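Local atomic coordinates of phosphoserine phosphatase (Homo sapiens, PDB entry 6HYY), a protein that catalyses the hydrolysis of L-phosphoserine to serine and inorganic phosphate, as a magnesium-dependent phosphatase of the haloacid dehalogenase-like family. Residues P80-V91 and I111-I121. Sequence-based numbering, arbitrary orientation.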
loop_
_atom_site.group_PDB
_atom_site.type_symbol
_atom_site.label_atom_id
_atom_site.label_comp_id
_atom_site.label_asym_id
_atom_site.label_seq_id
_atom_site.Cartn_x
_atom_site.Cartn_y
_atom_site.Cartn_z
ATOM N N PRO A 80 12.060 5.028 -10.119
ATOM C CA PRO A 80 11.227 3.997 -9.501
ATOM C C PRO A 80 11.214 4.159 -7.994
ATOM O O PRO A 80 12.200 4.624 -7.396
ATOM C CB PRO A 80 11.920 2.686 -9.916
ATOM C CG PRO A 80 13.364 3.076 -10.076
ATOM C CD PRO A 80 13.328 4.467 -10.639
ATOM N N PRO A 81 10.119 3.796 -7.333
ATOM C CA PRO A 81 10.082 3.905 -5.875
ATOM C C PRO A 81 11.061 2.941 -5.229
ATOM O O PRO A 81 11.363 1.869 -5.758
ATOM C CB PRO A 81 8.632 3.549 -5.530
ATOM C CG PRO A 81 8.198 2.673 -6.651
ATOM C CD PRO A 81 8.879 3.224 -7.885
ATOM N N HIS A 82 11.579 3.352 -4.078
ATOM C CA HIS A 82 12.550 2.552 -3.349
ATOM C C HIS A 82 11.856 1.608 -2.383
ATOM O O HIS A 82 11.073 2.048 -1.535
ATOM C CB HIS A 82 13.505 3.446 -2.575
ATOM C CG HIS A 82 14.458 4.184 -3.458
ATOM N ND1 HIS A 82 15.780 4.371 -3.128
ATOM C CD2 HIS A 82 14.287 4.752 -4.674
ATOM C CE1 HIS A 82 16.381 5.041 -4.095
ATOM N NE2 HIS A 82 15.499 5.285 -5.046
ATOM N N LEU A 83 12.173 0.325 -2.483
ATOM C CA LEU A 83 11.649 -0.625 -1.513
ATOM C C LEU A 83 12.271 -0.389 -0.138
ATOM O O LEU A 83 13.472 -0.104 0.004
ATOM C CB LEU A 83 11.895 -2.062 -1.973
ATOM C CG LEU A 83 11.234 -2.473 -3.279
ATOM C CD1 LEU A 83 11.623 -3.883 -3.659
ATOM C CD2 LEU A 83 9.730 -2.411 -3.133
ATOM N N THR A 84 11.440 -0.493 0.877
ATOM C CA THR A 84 11.893 -0.356 2.251
ATOM C C THR A 84 12.857 -1.487 2.589
ATOM O O THR A 84 12.630 -2.634 2.192
ATOM C CB THR A 84 10.669 -0.419 3.166
ATOM O OG1 THR A 84 9.754 0.617 2.794
ATOM C CG2 THR A 84 11.031 -0.343 4.643
ATOM N N PRO A 85 13.952 -1.209 3.289
ATOM C CA PRO A 85 14.867 -2.282 3.697
ATOM C C PRO A 85 14.151 -3.422 4.410
ATOM O O PRO A 85 13.281 -3.211 5.265
ATOM C CB PRO A 85 15.852 -1.565 4.624
ATOM C CG PRO A 85 15.861 -0.159 4.095
ATOM C CD PRO A 85 14.465 0.131 3.619
ATOM N N GLY A 86 14.485 -4.645 4.007
ATOM C CA GLY A 86 13.923 -5.823 4.606
ATOM C C GLY A 86 12.690 -6.382 3.928
ATOM O O GLY A 86 12.368 -7.547 4.162
ATOM N N ILE A 87 11.995 -5.592 3.102
ATOM C CA ILE A 87 10.724 -6.110 2.571
ATOM C C ILE A 87 10.953 -7.231 1.550
ATOM O O ILE A 87 10.174 -8.201 1.515
ATOM C CB ILE A 87 9.833 -4.983 2.011
ATOM C CG1 ILE A 87 8.423 -5.511 1.685
ATOM C CG2 ILE A 87 10.362 -4.407 0.756
ATOM C CD1 ILE A 87 7.654 -6.111 2.884
ATOM N N ARG A 88 12.024 -7.183 0.748
ATOM C CA ARG A 88 12.272 -8.287 -0.186
ATOM C C ARG A 88 12.468 -9.603 0.558
ATOM O O ARG A 88 11.891 -10.641 0.192
ATOM C CB ARG A 88 13.510 -8.009 -1.042
ATOM C CG ARG A 88 13.376 -6.929 -2.084
ATOM C CD ARG A 88 14.751 -6.766 -2.791
ATOM N NE ARG A 88 14.810 -5.580 -3.641
ATOM C CZ ARG A 88 15.047 -4.335 -3.202
ATOM N NH1 ARG A 88 15.284 -4.070 -1.911
ATOM N NH2 ARG A 88 15.055 -3.335 -4.073
ATOM N N GLU A 89 13.297 -9.587 1.607
ATOM C CA GLU A 89 13.561 -10.797 2.377
ATOM C C GLU A 89 12.294 -11.286 3.072
ATOM O O GLU A 89 12.022 -12.490 3.097
ATOM C CB GLU A 89 14.678 -10.545 3.394
ATOM C CG GLU A 89 15.136 -11.825 4.063
ATOM C CD GLU A 89 16.286 -11.617 5.027
ATOM O OE1 GLU A 89 16.786 -10.477 5.133
ATOM O OE2 GLU A 89 16.682 -12.603 5.676
ATOM N N LEU A 90 11.512 -10.362 3.638
ATOM C CA LEU A 90 10.285 -10.738 4.341
ATOM C C LEU A 90 9.276 -11.378 3.395
ATOM O O LEU A 90 8.710 -12.434 3.712
ATOM C CB LEU A 90 9.674 -9.520 5.034
ATOM C CG LEU A 90 8.365 -9.796 5.786
ATOM C CD1 LEU A 90 8.580 -10.824 6.888
ATOM C CD2 LEU A 90 7.833 -8.509 6.374
ATOM N N VAL A 91 9.019 -10.751 2.241
ATOM C CA VAL A 91 8.076 -11.364 1.296
ATOM C C VAL A 91 8.600 -12.715 0.838
ATOM O O VAL A 91 7.835 -13.678 0.699
ATOM C CB VAL A 91 7.790 -10.438 0.101
ATOM C CG1 VAL A 91 6.967 -11.181 -0.954
ATOM C CG2 VAL A 91 7.027 -9.188 0.542
ATOM N N ILE A 111 2.169 1.794 -11.040
ATOM C CA ILE A 111 3.330 1.831 -10.164
ATOM C C ILE A 111 3.350 0.617 -9.237
ATOM O O ILE A 111 4.396 -0.008 -9.034
ATOM C CB ILE A 111 3.346 3.148 -9.376
ATOM C CG1 ILE A 111 3.276 4.352 -10.329
ATOM C CG2 ILE A 111 4.584 3.207 -8.486
ATOM C CD1 ILE A 111 2.942 5.657 -9.635
ATOM N N VAL A 112 2.194 0.250 -8.678
ATOM C CA VAL A 112 2.184 -0.840 -7.700
ATOM C C VAL A 112 2.487 -2.189 -8.358
ATOM O O VAL A 112 3.075 -3.082 -7.729
ATOM C CB VAL A 112 0.840 -0.868 -6.945
ATOM C CG1 VAL A 112 0.805 -2.048 -5.962
ATOM C CG2 VAL A 112 0.613 0.445 -6.194
ATOM N N GLU A 113 2.096 -2.376 -9.623
ATOM C CA GLU A 113 2.457 -3.610 -10.310
ATOM C C GLU A 113 3.959 -3.699 -10.541
ATOM O O GLU A 113 4.517 -4.800 -10.514
ATOM C CB GLU A 113 1.702 -3.726 -11.636
ATOM C CG GLU A 113 0.245 -4.162 -11.466
ATOM C CD GLU A 113 -0.405 -4.592 -12.767
ATOM O OE1 GLU A 113 0.186 -4.373 -13.842
ATOM O OE2 GLU A 113 -1.519 -5.156 -12.712
ATOM N N HIS A 114 4.620 -2.559 -10.776
ATOM C CA HIS A 114 6.078 -2.532 -10.841
ATOM C C HIS A 114 6.690 -2.984 -9.516
ATOM O O HIS A 114 7.602 -3.818 -9.488
ATOM C CB HIS A 114 6.541 -1.121 -11.217
ATOM C CG HIS A 114 8.008 -0.886 -11.028
ATOM N ND1 HIS A 114 8.953 -1.293 -11.947
ATOM C CD2 HIS A 114 8.690 -0.284 -10.025
ATOM C CE1 HIS A 114 10.156 -0.953 -11.515
ATOM N NE2 HIS A 114 10.022 -0.343 -10.351
ATOM N N VAL A 115 6.163 -2.470 -8.400
ATOM C CA VAL A 115 6.640 -2.878 -7.080
ATOM C C VAL A 115 6.391 -4.368 -6.862
ATOM O O VAL A 115 7.278 -5.101 -6.416
ATOM C CB VAL A 115 5.966 -2.020 -5.993
ATOM C CG1 VAL A 115 6.262 -2.549 -4.604
ATOM C CG2 VAL A 115 6.401 -0.580 -6.118
ATOM N N ALA A 116 5.174 -4.839 -7.175
ATOM C CA ALA A 116 4.856 -6.258 -7.017
ATOM C C ALA A 116 5.777 -7.137 -7.854
ATOM O O ALA A 116 6.246 -8.187 -7.389
ATOM C CB ALA A 116 3.402 -6.507 -7.400
ATOM N N SER A 117 6.043 -6.710 -9.090
ATOM C CA SER A 117 7.065 -7.259 -9.966
ATOM C C SER A 117 8.432 -6.668 -9.677
ATOM O O SER A 117 9.161 -6.250 -10.572
ATOM C CB SER A 117 6.670 -7.028 -11.408
ATOM O OG SER A 117 7.617 -7.645 -12.251
ATOM N N LYS A 118 8.734 -6.510 -8.396
ATOM C CA LYS A 118 10.064 -6.670 -7.857
ATOM C C LYS A 118 10.055 -7.681 -6.731
ATOM O O LYS A 118 11.111 -8.239 -6.414
ATOM C CB LYS A 118 10.642 -5.324 -7.355
ATOM C CG LYS A 118 11.346 -4.532 -8.465
ATOM C CD LYS A 118 11.542 -3.043 -8.161
ATOM C CE LYS A 118 12.610 -2.821 -7.108
ATOM N NZ LYS A 118 12.919 -1.364 -6.899
ATOM N N LEU A 119 8.879 -7.990 -6.178
ATOM C CA LEU A 119 8.710 -8.847 -5.004
ATOM C C LEU A 119 8.108 -10.207 -5.344
ATOM O O LEU A 119 7.687 -10.939 -4.430
ATOM C CB LEU A 119 7.809 -8.158 -3.970
ATOM C CG LEU A 119 8.343 -6.827 -3.437
ATOM C CD1 LEU A 119 7.206 -6.023 -2.788
ATOM C CD2 LEU A 119 9.457 -7.066 -2.434
ATOM N N ASN A 120 8.013 -10.538 -6.632
ATOM C CA ASN A 120 7.410 -11.794 -7.095
ATOM C C ASN A 120 5.975 -11.961 -6.623
ATOM O O ASN A 120 5.508 -13.089 -6.427
ATOM C CB ASN A 120 8.238 -12.987 -6.659
ATOM C CG ASN A 120 9.640 -12.851 -7.094
ATOM O OD1 ASN A 120 10.509 -12.495 -6.309
ATOM N ND2 ASN A 120 9.869 -13.079 -8.378
ATOM N N ILE A 121 5.275 -10.848 -6.464
ATOM C CA ILE A 121 3.858 -10.849 -6.121
ATOM C C ILE A 121 3.070 -10.741 -7.422
ATOM O O ILE A 121 3.248 -9.756 -8.161
ATOM C CB ILE A 121 3.526 -9.691 -5.174
ATOM C CG1 ILE A 121 4.265 -9.869 -3.839
ATOM C CG2 ILE A 121 1.996 -9.582 -4.956
ATOM C CD1 ILE A 121 4.183 -8.636 -2.922
HETATM O O HOH W 1 10.346 -0.119 -7.384
#
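A single water joins Lys-118 to the loop opposite: it donates to Pro-81 O at 2.8 Å and accepts from Lys-118 NZ at 2.9 Å. The lysine chain bends at its third torsion (chi3 72°), which brings the ammonium round to this water, while Lys-118 CE packs 3.7 Å from Leu-83 CD1. A long residue, apolar along its length and charged at its end, suits this partly exposed position. Arg-88 NH2 lies 4.1 Å from Lys-118 NZ, like charges whose repulsion the water may help to ease. No direct hydrogen bond links the segments; most of the rest is apolar packing. Pro-81, a rigid apolar wedge, sets CG 3.8 Å from Val-115 CG2 and also reaches Ile-111 CG2, while Pro-80 CB lies 3.6 Å from His-114 NE2. The branched end of Leu-83 lets CD2 meet Val-115 CG1 and CD1 meet Lys-118 and Leu-119; CD1 also lies over one guanidinium face of Arg-88, towards its rim. With Leu-83 cut back to an alanine, Val-115 and Leu-119 would probably lose packing and the Lys-118 chain its apolar support. Leu-119 reaches far enough to set CD2 3.8 Å from Arg-88 CA, and compact Val-91 turns CG1, anti to the backbone N (chi1 172°), to Leu-119 O and Ile-121 CG1. Ala-116 O accepts from Leu-119 N and Ile-121 N, from opposite faces of its plane. The contact joins helix 87-96 and its preceding loop to helix 109-116 and its following turn, the helices before and after strand 100-105 in this Rossmann-like fold; Val-21 of helix 17-21 packs on Leu-83, Val-115 and Leu-119, and Ile-121 rests on the strand.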